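Local coordinates for protein putative glycyl-glycine endopeptidase lytM (Ruminococcus gnavus, PDB 3NYY) that probably acts as a metalloendopeptidase of the M23 family, whose members typically cut peptide bonds in bacterial cell walls, at residues N89-F94 with S144-V149; T169-Y174 with L219-K224; S3-L8 with R72-W77; P16-Q21 with T48-R53. All coordinates share one frame; numbering follows the deposited sequence.

Contacts 3 and 4 belong to the helical N-terminal part; contact 2 lies in the beta-rich peptidase part, and contact 1 joins the chain leaving helix 77-88 to it. Along the chain contact 3 opens first and closes only after contact 4 (16-21 with 48-53) has been made; contact 1 follows, then contact 2. Helices 4-8 and 16-20, consecutive in sequence, bring contacts 3 and 4 together, their centres 14 Å apart. Contacts 1 and 2, with centres 11 Å apart, touch directly and reach the same antiparallel sheet. Contacts 2 and 4 meet where Leu-223 packs on Phe-18, so the helical part packs directly against the peptidase sheet.

Contact 1 (N89-F94 with S144-V149); sequences NDVKYF and SMTDGV
The carbonyl oxygen of Met-145, a selenomethionine, is the best-held polar atom here: two N-H groups and one C-H converge on it. Lys-92 N gives the strong bond, 2.9 Å to Met-145 O, arriving nearly along the C=O axis. Tyr-93 N adds a weak one at 3.3 Å to the same oxygen, and Val-91 CA brings a C-H contact from beside them. A CA-H...O contact runs the other way, from Met-145 CA to Tyr-93 O (3.3 Å). A water extends the join: it donates to Asp-90 O (2.7 Å) and accepts from Asp-147 N (2.9 Å), bridging a pair too far apart to bond directly. Thr-146 turns its methyl CG2 to within 3.4 Å of Asp-90 O, while its OG1, in the crowded position between backbone N and carbonyl carbon, donates to Asp-147 O. Val-91 and Met-145 lie side by side, and a bend in the Met-145 chain (chi3 75°) sets CE 3.8 Å from Val-91 CG1; Phe-173 of strand 172-178 also packs on both residues. Asp-147 accepts from Ala-192 N and forms a salt bridge with Lys-191. The bonds between the segments use main-chain atoms, so they depend on backbone course more than side-chain identity; the Asp-90 carboxylate adds a hold through Thr-169, and Val-91 and Met-145 pack on the apolar side.

Contact 2 (T169-Y174 with L219-K224); sequences TGAYFY and LGIYLK
Two neighbouring strands of the antiparallel sheet of the M23 peptidase fold, 172-178 and 216-225, meet here, the second opening with the family's His-x-His sequence, just ahead of Leu-219. Tyr-172 with Tyr-222 and Tyr-174 with Gly-220 are hydrogen-bonded pairs; Phe-173 with Ile-221 is the non-hydrogen-bonded pair between them. The straightest of the four bonds runs from Tyr-172 N to Tyr-222 O, at 170°. The face carrying the tyrosines is shaped round Gly-220, whose bare backbone makes room that the rings of Tyr-174 and Tyr-222 occupy: a beta carbon there would be tight against Tyr-174 and would clash with Tyr-222. Both tyrosines of the first strand meet the same CD1-CE1 side of the Tyr-222 ring. Tyr-222 CE1 lies 3.9 Å from Tyr-174 CB, and the ring edge of Tyr-222 points at the face of Tyr-174 in an offset edge-to-face pair, with centroids 6.0 Å apart and planes perpendicular. Tyr-172, its CG anti to the backbone N (chi1 179°), brings its CD1 4.0 Å from Tyr-222 CD1. The tyrosines pack largely through ring carbons, and the Tyr-222 hydroxyl is hydrogen-bonded to Gly-124 O. On the other side of the sheet Ile-221 sets CG2 over one face of the Phe-173 ring; alongside, Ile-221 CD1 packs 3.7 Å from Phe-173 CE2. The small Ala-171 makes a shallow dip for Leu-223, whose CD2 comes 3.7 Å from Ala-171 CB. Where the strands part, one water donates to Gly-170 O at 2.9 Å and accepts from Lys-224 N.

Contact 3 (S3-L8 with R72-W77); sequences SGFQRL and RNQTGW. With SO4 (sulfate ion), chain F.
A capping box opens the short helix 4-8, which leans against the turn joining helices 61-71 and 77-88 of the LytM-type N-terminal region. Ser-3, the N-cap, accepts through OG from Gln-6 N at 3.1 Å. Its own N donates to Gln-6 OE1 at 3.0 Å, on a lone pair of the amide oxygen, so each residue's side chain accepts from the other's backbone N-H; a short hydroxyl suits the one place and a reaching amide the other. Phe-5, with CG anti to the backbone N (chi1 175°), carries its ring out to the second segment. There Gln-74 OE1 meets the ring edge near its plane, 3.4 Å from Phe-5 CE1, where the slightly positive ring hydrogens probably suit an oxygen; amide and ring planes stand 83° apart. The other amide atom, Gln-74 NE2, is bonded to a nonaethylene glycol molecule, probably from the crystallisation liquor. Leu-8 is the main bump of the contact and aims at the turn. Its CD2 lies 3.5 Å from Gln-74 CB, and CD1 sits 3.7 Å from Gly-76 O, while Met-46 and Trp-71 pack around it. The turn is a type II beta turn from Gln-74 to Trp-77, closed by Trp-77 N to Gln-74 O. Gly-76, the N-cap of the next helix, suits it because its positive phi (101°) strains residues with a side chain, and because Leu-8 O would crowd a beta carbon. Trp-77 donates NE1, in its ring plane, to O4 of a sulfate probably from the crystallisation liquor, 2.9 Å away.

Contact 4 (P16-Q21 with T48-R53); sequences PDFRRQ and TDFENR. With SO4 (sulfate ion), chain H; SO4 (sulfate ion), chain E.
Phe-50 drives its ring against the first part of helix 16-20, its CE2 3.6 Å from Phe-18 CA and its CD2 lying by Asp-17 O. Phe-50 CB lies 3.8 Å from Asp-17 CB, with CG close by, so the side chain touches both backbone and side chains of the helix. The same CE2 also meets the edge of the Phe-18 ring, near that ring's plane. Farther out, one water donates to Asp-17 OD2 and accepts from Asn-52 ND2; a second connects Arg-20 NH2 to Phe-50 O, and a third Arg-20 NH1 to Glu-51 OE1. Arg-20 is held by a salt bridge, NH2 to Asp-17 OD1 at 3.1 Å, that lies in the guanidinium plane, as both its waters do, but meets OD1 from above the carboxylate plane. Asp-17 also pairs through OD2 with Arg-7, so two positive charges probably keep it ionised. Behind Phe-18, Gln-21 NE2 hangs 3.7 Å over the ring centre while donating to Phe-18 O. Trp-45 stacks on Phe-50 from helix 37-48. Arg-19 and Arg-53 each bind a sulfate, probably from the crystallisation liquor. Positive phi at Asp-49, Phe-50 and Glu-51, together with two side-chain bonds, sets the loop: Asn-52 ND2 holds Asp-49 O at 2.9 Å, and Thr-48 OG1 accepts from Glu-51 N. The result is a Schellman motif with an ST motif at the end of helix 37-48, in the LytM-type N-terminal region.

Contact 1 (N89-F94 with S144-V149)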
# COMPACT_ATOMS: atom_id res chain seq x y z
N ASN A 89 11.79 9.78 -18.16
CA ASN A 89 12.78 9.35 -19.15
C ASN A 89 14.13 8.87 -18.63
O ASN A 89 14.88 8.20 -19.38
CB ASN A 89 12.99 10.43 -20.22
CG ASN A 89 11.85 10.49 -21.21
OD1 ASN A 89 10.70 10.22 -20.87
ND2 ASN A 89 12.18 10.83 -22.46
N ASP A 90 14.46 9.22 -17.39
CA ASP A 90 15.73 8.84 -16.78
C ASP A 90 15.67 7.53 -16.01
O ASP A 90 16.74 7.02 -15.60
CB ASP A 90 16.32 9.93 -15.86
CG ASP A 90 16.64 11.23 -16.58
OD1 ASP A 90 16.76 11.26 -17.84
OD2 ASP A 90 16.78 12.25 -15.86
N VAL A 91 14.49 6.98 -15.78
CA VAL A 91 14.33 5.77 -14.99
C VAL A 91 14.68 4.56 -15.81
O VAL A 91 13.95 4.20 -16.77
CB VAL A 91 12.89 5.68 -14.43
CG1 VAL A 91 12.62 4.33 -13.73
CG2 VAL A 91 12.68 6.89 -13.41
N LYS A 92 15.77 3.92 -15.42
CA LYS A 92 16.25 2.66 -16.02
C LYS A 92 15.87 1.43 -15.18
O LYS A 92 15.59 0.38 -15.73
CB LYS A 92 17.80 2.72 -16.13
CG LYS A 92 18.41 1.50 -16.77
CD LYS A 92 19.89 1.65 -17.13
CE LYS A 92 20.34 0.37 -17.83
NZ LYS A 92 21.84 0.38 -17.92
N TYR A 93 15.81 1.60 -13.86
CA TYR A 93 15.54 0.49 -12.94
C TYR A 93 14.56 0.86 -11.82
O TYR A 93 14.49 2.02 -11.38
CB TYR A 93 16.84 0.04 -12.29
CG TYR A 93 17.84 -0.63 -13.16
CD1 TYR A 93 17.57 -1.88 -13.72
CD2 TYR A 93 19.10 -0.06 -13.38
CE1 TYR A 93 18.50 -2.52 -14.50
CE2 TYR A 93 20.04 -0.71 -14.13
CZ TYR A 93 19.75 -1.93 -14.70
OH TYR A 93 20.70 -2.63 -15.45
N PHE A 94 13.78 -0.14 -11.41
CA PHE A 94 13.05 -0.11 -10.15
C PHE A 94 14.12 0.02 -9.03
O PHE A 94 15.25 -0.43 -9.19
CB PHE A 94 12.31 -1.44 -10.04
CG PHE A 94 11.26 -1.47 -8.96
CD1 PHE A 94 10.04 -0.84 -9.15
CD2 PHE A 94 11.47 -2.18 -7.79
CE1 PHE A 94 9.08 -0.85 -8.19
CE2 PHE A 94 10.49 -2.22 -6.78
CZ PHE A 94 9.32 -1.53 -6.97
N SER A 144 19.93 3.07 -7.34
CA SER A 144 19.50 4.31 -7.97
C SER A 144 18.67 3.98 -9.20
O SER A 144 19.10 3.23 -10.07
CB SER A 144 20.69 5.14 -8.43
OG SER A 144 20.28 6.45 -8.87
N MSE A 145 17.52 4.59 -9.30
CA MSE A 145 16.65 4.36 -10.46
C MSE A 145 17.23 4.98 -11.72
O MSE A 145 16.89 4.55 -12.82
CB MSE A 145 15.27 4.94 -10.17
CG MSE A 145 14.51 4.19 -9.05
SE MSE A 145 12.86 5.07 -8.53
CE MSE A 145 11.81 4.60 -10.03
N THR A 146 18.04 6.02 -11.54
CA THR A 146 18.55 6.88 -12.62
C THR A 146 20.05 7.09 -12.51
O THR A 146 20.66 6.88 -11.46
CB THR A 146 17.90 8.30 -12.51
OG1 THR A 146 18.42 8.98 -11.35
CG2 THR A 146 16.33 8.20 -12.41
N ASP A 147 20.66 7.56 -13.60
CA ASP A 147 21.96 8.15 -13.49
C ASP A 147 21.76 9.44 -12.71
O ASP A 147 20.63 9.94 -12.57
CB ASP A 147 22.48 8.51 -14.88
CG ASP A 147 22.90 7.33 -15.71
OD1 ASP A 147 22.92 6.18 -15.27
OD2 ASP A 147 23.28 7.60 -16.89
N GLY A 148 22.85 10.01 -12.24
CA GLY A 148 22.78 11.34 -11.65
C GLY A 148 23.93 11.68 -10.76
O GLY A 148 25.04 11.12 -10.93
N VAL A 149 23.71 12.64 -9.87
CA VAL A 149 24.74 13.13 -8.94
C VAL A 149 24.12 13.10 -7.57
O VAL A 149 22.94 13.43 -7.42
CB VAL A 149 25.21 14.56 -9.30
CG1 VAL A 149 26.19 15.06 -8.27
CG2 VAL A 149 25.78 14.59 -10.76
O HOH W 1 19.28 7.70 -16.13

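Contact 2 (T169-Y174 with L219-K224)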
# COMPACT_ATOMS: atom_id res chain seq x y z
N THR A 169 17.93 14.80 -16.48
CA THR A 169 16.82 15.59 -17.01
C THR A 169 16.25 16.59 -16.00
O THR A 169 15.45 17.46 -16.39
CB THR A 169 15.75 14.69 -17.67
OG1 THR A 169 16.41 13.81 -18.61
CG2 THR A 169 14.70 15.52 -18.45
N GLY A 170 16.67 16.47 -14.74
CA GLY A 170 16.44 17.51 -13.74
C GLY A 170 15.63 17.16 -12.50
O GLY A 170 15.49 17.97 -11.59
N ALA A 171 15.07 15.97 -12.47
CA ALA A 171 14.32 15.58 -11.29
C ALA A 171 15.24 15.16 -10.15
O ALA A 171 16.37 14.74 -10.34
CB ALA A 171 13.34 14.43 -11.61
N TYR A 172 14.72 15.34 -8.93
CA TYR A 172 15.41 14.93 -7.71
C TYR A 172 14.70 13.67 -7.20
O TYR A 172 13.51 13.71 -6.88
CB TYR A 172 15.30 16.05 -6.70
CG TYR A 172 15.96 15.78 -5.36
CD1 TYR A 172 15.23 15.22 -4.36
CD2 TYR A 172 17.23 16.21 -5.07
CE1 TYR A 172 15.79 14.97 -3.11
CE2 TYR A 172 17.79 15.98 -3.81
CZ TYR A 172 17.05 15.39 -2.84
OH TYR A 172 17.57 15.16 -1.56
N PHE A 173 15.45 12.57 -7.13
CA PHE A 173 14.95 11.31 -6.60
C PHE A 173 15.38 11.16 -5.16
O PHE A 173 16.57 11.22 -4.86
CB PHE A 173 15.47 10.16 -7.48
CG PHE A 173 14.77 10.07 -8.80
CD1 PHE A 173 15.01 10.96 -9.84
CD2 PHE A 173 13.81 9.08 -8.99
CE1 PHE A 173 14.28 10.87 -11.04
CE2 PHE A 173 13.12 8.96 -10.16
CZ PHE A 173 13.34 9.87 -11.20
N TYR A 174 14.41 10.96 -4.27
CA TYR A 174 14.59 10.98 -2.84
C TYR A 174 14.38 9.61 -2.27
O TYR A 174 13.32 9.05 -2.49
CB TYR A 174 13.57 11.98 -2.27
CG TYR A 174 13.49 12.12 -0.77
CD1 TYR A 174 14.54 12.66 -0.03
CD2 TYR A 174 12.35 11.73 -0.07
CE1 TYR A 174 14.41 12.80 1.35
CE2 TYR A 174 12.24 11.91 1.28
CZ TYR A 174 13.27 12.44 1.99
OH TYR A 174 13.19 12.60 3.38
N LEU A 219 10.11 6.52 -1.32
CA LEU A 219 10.61 7.14 -2.57
C LEU A 219 9.81 8.39 -2.84
O LEU A 219 8.57 8.37 -2.85
CB LEU A 219 10.50 6.18 -3.75
CG LEU A 219 10.94 6.86 -5.09
CD1 LEU A 219 12.55 6.88 -5.03
CD2 LEU A 219 10.34 6.19 -6.29
N GLY A 220 10.52 9.48 -3.08
CA GLY A 220 9.93 10.72 -3.54
C GLY A 220 10.58 11.17 -4.83
O GLY A 220 11.71 10.84 -5.11
N ILE A 221 9.81 11.89 -5.63
CA ILE A 221 10.35 12.55 -6.85
C ILE A 221 9.92 14.00 -6.75
O ILE A 221 8.71 14.28 -6.61
CB ILE A 221 9.82 11.92 -8.13
CG1 ILE A 221 10.18 10.45 -8.19
CG2 ILE A 221 10.41 12.65 -9.40
CD1 ILE A 221 9.60 9.62 -9.35
N TYR A 222 10.89 14.88 -6.94
CA TYR A 222 10.64 16.32 -6.82
C TYR A 222 11.12 17.07 -8.05
O TYR A 222 12.24 16.84 -8.56
CB TYR A 222 11.36 16.92 -5.59
CG TYR A 222 10.86 16.41 -4.26
CD1 TYR A 222 11.22 15.15 -3.81
CD2 TYR A 222 10.01 17.17 -3.48
CE1 TYR A 222 10.78 14.67 -2.59
CE2 TYR A 222 9.55 16.69 -2.24
CZ TYR A 222 9.94 15.45 -1.81
OH TYR A 222 9.45 14.98 -0.58
N LEU A 223 10.28 18.01 -8.49
CA LEU A 223 10.64 18.95 -9.55
C LEU A 223 10.59 20.35 -9.01
O LEU A 223 9.72 20.68 -8.23
CB LEU A 223 9.64 18.83 -10.70
CG LEU A 223 9.62 17.50 -11.48
CD1 LEU A 223 8.52 17.56 -12.58
CD2 LEU A 223 10.96 17.19 -12.01
N LYS A 224 11.52 21.17 -9.46
CA LYS A 224 11.62 22.54 -8.99
C LYS A 224 10.72 23.45 -9.82
O LYS A 224 10.71 23.37 -11.05
CB LYS A 224 13.07 22.98 -8.99
CG LYS A 224 13.33 24.11 -7.97
CD LYS A 224 14.81 24.33 -7.67
CE LYS A 224 14.98 25.48 -6.67
NZ LYS A 224 16.44 25.75 -6.43
O HOH W 2 13.52 20.16 -11.53

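Contact 3 (S3-L8 with R72-W77)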
# COMPACT_ATOMS: atom_id res chain seq x y z
N SER A 3 -9.35 22.76 -20.20
CA SER A 3 -8.75 22.08 -21.33
C SER A 3 -7.23 21.98 -21.22
O SER A 3 -6.62 22.73 -20.47
CB SER A 3 -9.11 22.82 -22.62
OG SER A 3 -8.44 24.07 -22.66
N GLY A 4 -6.66 21.05 -21.98
CA GLY A 4 -5.22 20.92 -22.08
C GLY A 4 -4.55 22.25 -22.44
O GLY A 4 -3.55 22.66 -21.83
N PHE A 5 -5.12 22.96 -23.42
CA PHE A 5 -4.60 24.28 -23.76
C PHE A 5 -4.56 25.20 -22.53
O PHE A 5 -3.58 25.90 -22.29
CB PHE A 5 -5.48 24.94 -24.85
CG PHE A 5 -5.07 26.34 -25.14
CD1 PHE A 5 -4.05 26.59 -26.05
CD2 PHE A 5 -5.60 27.39 -24.45
CE1 PHE A 5 -3.63 27.87 -26.31
CE2 PHE A 5 -5.19 28.70 -24.69
CZ PHE A 5 -4.17 28.95 -25.62
N GLN A 6 -5.66 25.25 -21.78
CA GLN A 6 -5.72 26.15 -20.62
C GLN A 6 -4.67 25.75 -19.57
O GLN A 6 -4.07 26.62 -18.95
CB GLN A 6 -7.13 26.14 -20.02
CG GLN A 6 -8.12 26.90 -20.89
CD GLN A 6 -9.57 26.74 -20.46
OE1 GLN A 6 -10.04 25.65 -20.14
NE2 GLN A 6 -10.32 27.82 -20.61
N ARG A 7 -4.45 24.45 -19.40
CA ARG A 7 -3.55 23.95 -18.39
C ARG A 7 -2.14 24.32 -18.77
O ARG A 7 -1.34 24.64 -17.92
CB ARG A 7 -3.71 22.47 -18.19
CG ARG A 7 -5.00 22.06 -17.54
CD ARG A 7 -5.23 20.58 -17.74
NE ARG A 7 -6.60 20.21 -17.40
CZ ARG A 7 -7.03 19.67 -16.26
NH1 ARG A 7 -6.20 19.31 -15.28
NH2 ARG A 7 -8.31 19.42 -16.12
N LEU A 8 -1.87 24.35 -20.06
CA LEU A 8 -0.53 24.56 -20.56
C LEU A 8 -0.15 26.05 -20.44
O LEU A 8 1.03 26.36 -20.52
CB LEU A 8 -0.41 24.02 -21.99
CG LEU A 8 0.94 23.87 -22.61
CD1 LEU A 8 1.69 22.78 -21.81
CD2 LEU A 8 0.77 23.49 -24.09
N ARG A 72 3.58 20.39 -30.11
CA ARG A 72 4.91 20.99 -30.02
C ARG A 72 4.90 22.46 -30.43
O ARG A 72 5.81 23.21 -30.11
CB ARG A 72 5.91 20.19 -30.85
CG ARG A 72 5.80 20.33 -32.34
CD ARG A 72 6.92 19.50 -32.97
NE ARG A 72 7.17 19.83 -34.37
CZ ARG A 72 8.29 19.51 -35.01
NH1 ARG A 72 9.26 18.85 -34.39
NH2 ARG A 72 8.44 19.86 -36.27
N ASN A 73 3.86 22.86 -31.16
CA ASN A 73 3.69 24.26 -31.54
C ASN A 73 3.28 25.19 -30.41
O ASN A 73 3.39 26.40 -30.56
CB ASN A 73 2.67 24.36 -32.69
CG ASN A 73 3.23 23.81 -34.01
OD1 ASN A 73 4.11 24.40 -34.60
ND2 ASN A 73 2.71 22.66 -34.46
N GLN A 74 2.76 24.64 -29.32
CA GLN A 74 2.17 25.43 -28.27
C GLN A 74 3.27 26.11 -27.46
O GLN A 74 4.28 25.49 -27.12
CB GLN A 74 1.36 24.57 -27.32
CG GLN A 74 0.13 23.98 -27.94
CD GLN A 74 -0.94 25.02 -28.24
OE1 GLN A 74 -1.00 26.09 -27.62
NE2 GLN A 74 -1.79 24.69 -29.16
N THR A 75 3.06 27.39 -27.17
CA THR A 75 3.84 28.03 -26.15
C THR A 75 3.51 27.29 -24.87
O THR A 75 2.35 26.95 -24.61
CB THR A 75 3.51 29.52 -26.03
OG1 THR A 75 2.17 29.67 -25.56
CG2 THR A 75 3.68 30.20 -27.39
N GLY A 76 4.55 26.98 -24.11
CA GLY A 76 4.40 26.17 -22.92
C GLY A 76 4.81 24.72 -23.12
O GLY A 76 5.17 24.04 -22.15
N TRP A 77 4.75 24.22 -24.37
CA TRP A 77 5.17 22.82 -24.62
C TRP A 77 6.56 22.50 -24.07
O TRP A 77 6.71 21.50 -23.36
CB TRP A 77 5.11 22.51 -26.10
CG TRP A 77 5.74 21.20 -26.44
CD1 TRP A 77 6.91 21.04 -27.06
CD2 TRP A 77 5.21 19.89 -26.21
NE1 TRP A 77 7.19 19.70 -27.21
CE2 TRP A 77 6.17 18.97 -26.69
CE3 TRP A 77 4.06 19.40 -25.59
CZ2 TRP A 77 5.99 17.59 -26.62
CZ3 TRP A 77 3.88 18.03 -25.50
CH2 TRP A 77 4.86 17.13 -26.00
S SO4 F . 10.51 18.12 -28.16
O1 SO4 F . 9.58 17.29 -27.39
O2 SO4 F . 11.56 18.62 -27.27
O3 SO4 F . 11.07 17.32 -29.23
O4 SO4 F . 9.70 19.24 -28.66

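Contact 4 (P16-Q21 with T48-R53)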
# COMPACT_ATOMS: atom_id res chain seq x y z
N PRO A 16 -2.55 20.14 -9.42
CA PRO A 16 -2.84 18.87 -8.74
C PRO A 16 -2.97 17.65 -9.66
O PRO A 16 -2.49 16.55 -9.29
CB PRO A 16 -4.17 19.15 -8.07
CG PRO A 16 -4.09 20.61 -7.74
CD PRO A 16 -3.42 21.21 -8.94
N ASP A 17 -3.59 17.78 -10.84
CA ASP A 17 -3.74 16.62 -11.70
C ASP A 17 -2.38 16.17 -12.29
O ASP A 17 -2.18 14.98 -12.48
CB ASP A 17 -4.72 16.88 -12.85
CG ASP A 17 -6.16 16.99 -12.41
OD1 ASP A 17 -6.53 16.48 -11.33
OD2 ASP A 17 -6.95 17.59 -13.16
N PHE A 18 -1.46 17.09 -12.56
CA PHE A 18 -0.13 16.70 -12.96
C PHE A 18 0.57 15.96 -11.81
O PHE A 18 1.19 14.90 -12.01
CB PHE A 18 0.68 17.90 -13.42
CG PHE A 18 2.08 17.54 -13.79
CD1 PHE A 18 2.36 17.05 -15.08
CD2 PHE A 18 3.11 17.62 -12.87
CE1 PHE A 18 3.67 16.71 -15.43
CE2 PHE A 18 4.42 17.26 -13.22
CZ PHE A 18 4.70 16.80 -14.51
N ARG A 19 0.49 16.51 -10.62
CA ARG A 19 1.18 15.88 -9.49
C ARG A 19 0.70 14.47 -9.23
O ARG A 19 1.49 13.60 -8.83
CB ARG A 19 1.08 16.72 -8.24
CG ARG A 19 1.73 18.06 -8.36
CD ARG A 19 1.52 18.89 -7.11
NE ARG A 19 2.26 18.34 -5.97
CZ ARG A 19 2.19 18.78 -4.73
NH1 ARG A 19 1.40 19.80 -4.38
NH2 ARG A 19 2.93 18.21 -3.77
N ARG A 20 -0.60 14.25 -9.47
CA ARG A 20 -1.18 12.92 -9.26
C ARG A 20 -0.74 11.85 -10.27
O ARG A 20 -0.75 10.67 -9.96
CB ARG A 20 -2.71 13.06 -9.21
CG ARG A 20 -3.47 11.72 -8.98
CD ARG A 20 -4.94 11.94 -8.64
NE ARG A 20 -5.59 12.83 -9.60
CZ ARG A 20 -6.23 12.45 -10.70
NH1 ARG A 20 -6.35 11.17 -11.02
NH2 ARG A 20 -6.73 13.38 -11.51
N GLN A 21 -0.35 12.27 -11.48
CA GLN A 21 0.16 11.40 -12.55
C GLN A 21 -0.84 10.34 -12.95
O GLN A 21 -0.58 9.16 -12.82
CB GLN A 21 1.49 10.76 -12.13
CG GLN A 21 2.59 11.73 -11.85
CD GLN A 21 3.39 12.17 -13.05
OE1 GLN A 21 4.09 11.37 -13.67
NE2 GLN A 21 3.30 13.50 -13.38
N THR A 48 -6.37 14.26 -23.28
CA THR A 48 -7.47 13.82 -22.40
C THR A 48 -7.82 14.82 -21.28
O THR A 48 -8.63 14.50 -20.42
CB THR A 48 -7.14 12.49 -21.71
OG1 THR A 48 -5.99 12.67 -20.88
CG2 THR A 48 -6.88 11.36 -22.76
N ASP A 49 -7.19 16.01 -21.29
CA ASP A 49 -7.31 16.98 -20.20
C ASP A 49 -7.07 16.25 -18.85
O ASP A 49 -7.87 16.36 -17.91
CB ASP A 49 -8.70 17.65 -20.22
CG ASP A 49 -9.01 18.36 -21.54
OD1 ASP A 49 -8.07 18.62 -22.34
OD2 ASP A 49 -10.22 18.65 -21.76
N PHE A 50 -5.96 15.52 -18.77
CA PHE A 50 -5.58 14.75 -17.55
C PHE A 50 -6.65 13.74 -17.14
O PHE A 50 -7.07 13.68 -15.98
CB PHE A 50 -5.18 15.65 -16.39
CG PHE A 50 -3.86 16.32 -16.62
CD1 PHE A 50 -3.78 17.41 -17.46
CD2 PHE A 50 -2.69 15.80 -16.07
CE1 PHE A 50 -2.55 18.01 -17.71
CE2 PHE A 50 -1.49 16.39 -16.32
CZ PHE A 50 -1.42 17.50 -17.12
N GLU A 51 -7.04 12.94 -18.12
CA GLU A 51 -8.05 11.89 -17.99
C GLU A 51 -9.43 12.39 -17.60
O GLU A 51 -10.22 11.63 -17.05
CB GLU A 51 -7.58 10.78 -17.03
CG GLU A 51 -6.32 10.03 -17.53
CD GLU A 51 -6.10 8.67 -16.83
OE1 GLU A 51 -6.44 8.54 -15.64
OE2 GLU A 51 -5.57 7.76 -17.52
N ASN A 52 -9.75 13.62 -17.99
CA ASN A 52 -11.11 14.14 -17.86
C ASN A 52 -11.99 13.98 -19.10
O ASN A 52 -13.23 14.09 -18.99
CB ASN A 52 -11.05 15.59 -17.37
CG ASN A 52 -10.73 15.65 -15.90
OD1 ASN A 52 -11.52 15.21 -15.09
ND2 ASN A 52 -9.57 16.17 -15.55
N ARG A 53 -11.37 13.69 -20.24
CA ARG A 53 -12.04 13.44 -21.48
C ARG A 53 -11.43 12.23 -22.14
O ARG A 53 -10.26 11.86 -21.88
CB ARG A 53 -11.95 14.62 -22.45
CG ARG A 53 -12.43 15.96 -21.87
CD ARG A 53 -12.56 17.00 -23.01
NE ARG A 53 -13.74 16.74 -23.83
CZ ARG A 53 -14.27 17.59 -24.71
NH1 ARG A 53 -13.72 18.78 -24.94
NH2 ARG A 53 -15.35 17.22 -25.38
S SO4 H . -14.75 13.51 -25.25
O1 SO4 H . -14.80 12.47 -24.21
O2 SO4 H . -13.37 13.88 -25.57
O3 SO4 H . -15.35 12.97 -26.46
O4 SO4 H . -15.51 14.67 -24.78
S SO4 E . 1.34 21.90 -0.95
O1 SO4 E . 1.92 21.02 -1.95
O2 SO4 E . 2.39 22.29 -0.01
O3 SO4 E . 0.76 23.06 -1.62
O4 SO4 E . 0.27 21.21 -0.22
O HOH W 3 -9.09 15.87 -12.73
O HOH W 4 -7.82 9.77 -13.61
O HOH W 5 -8.32 12.73 -13.84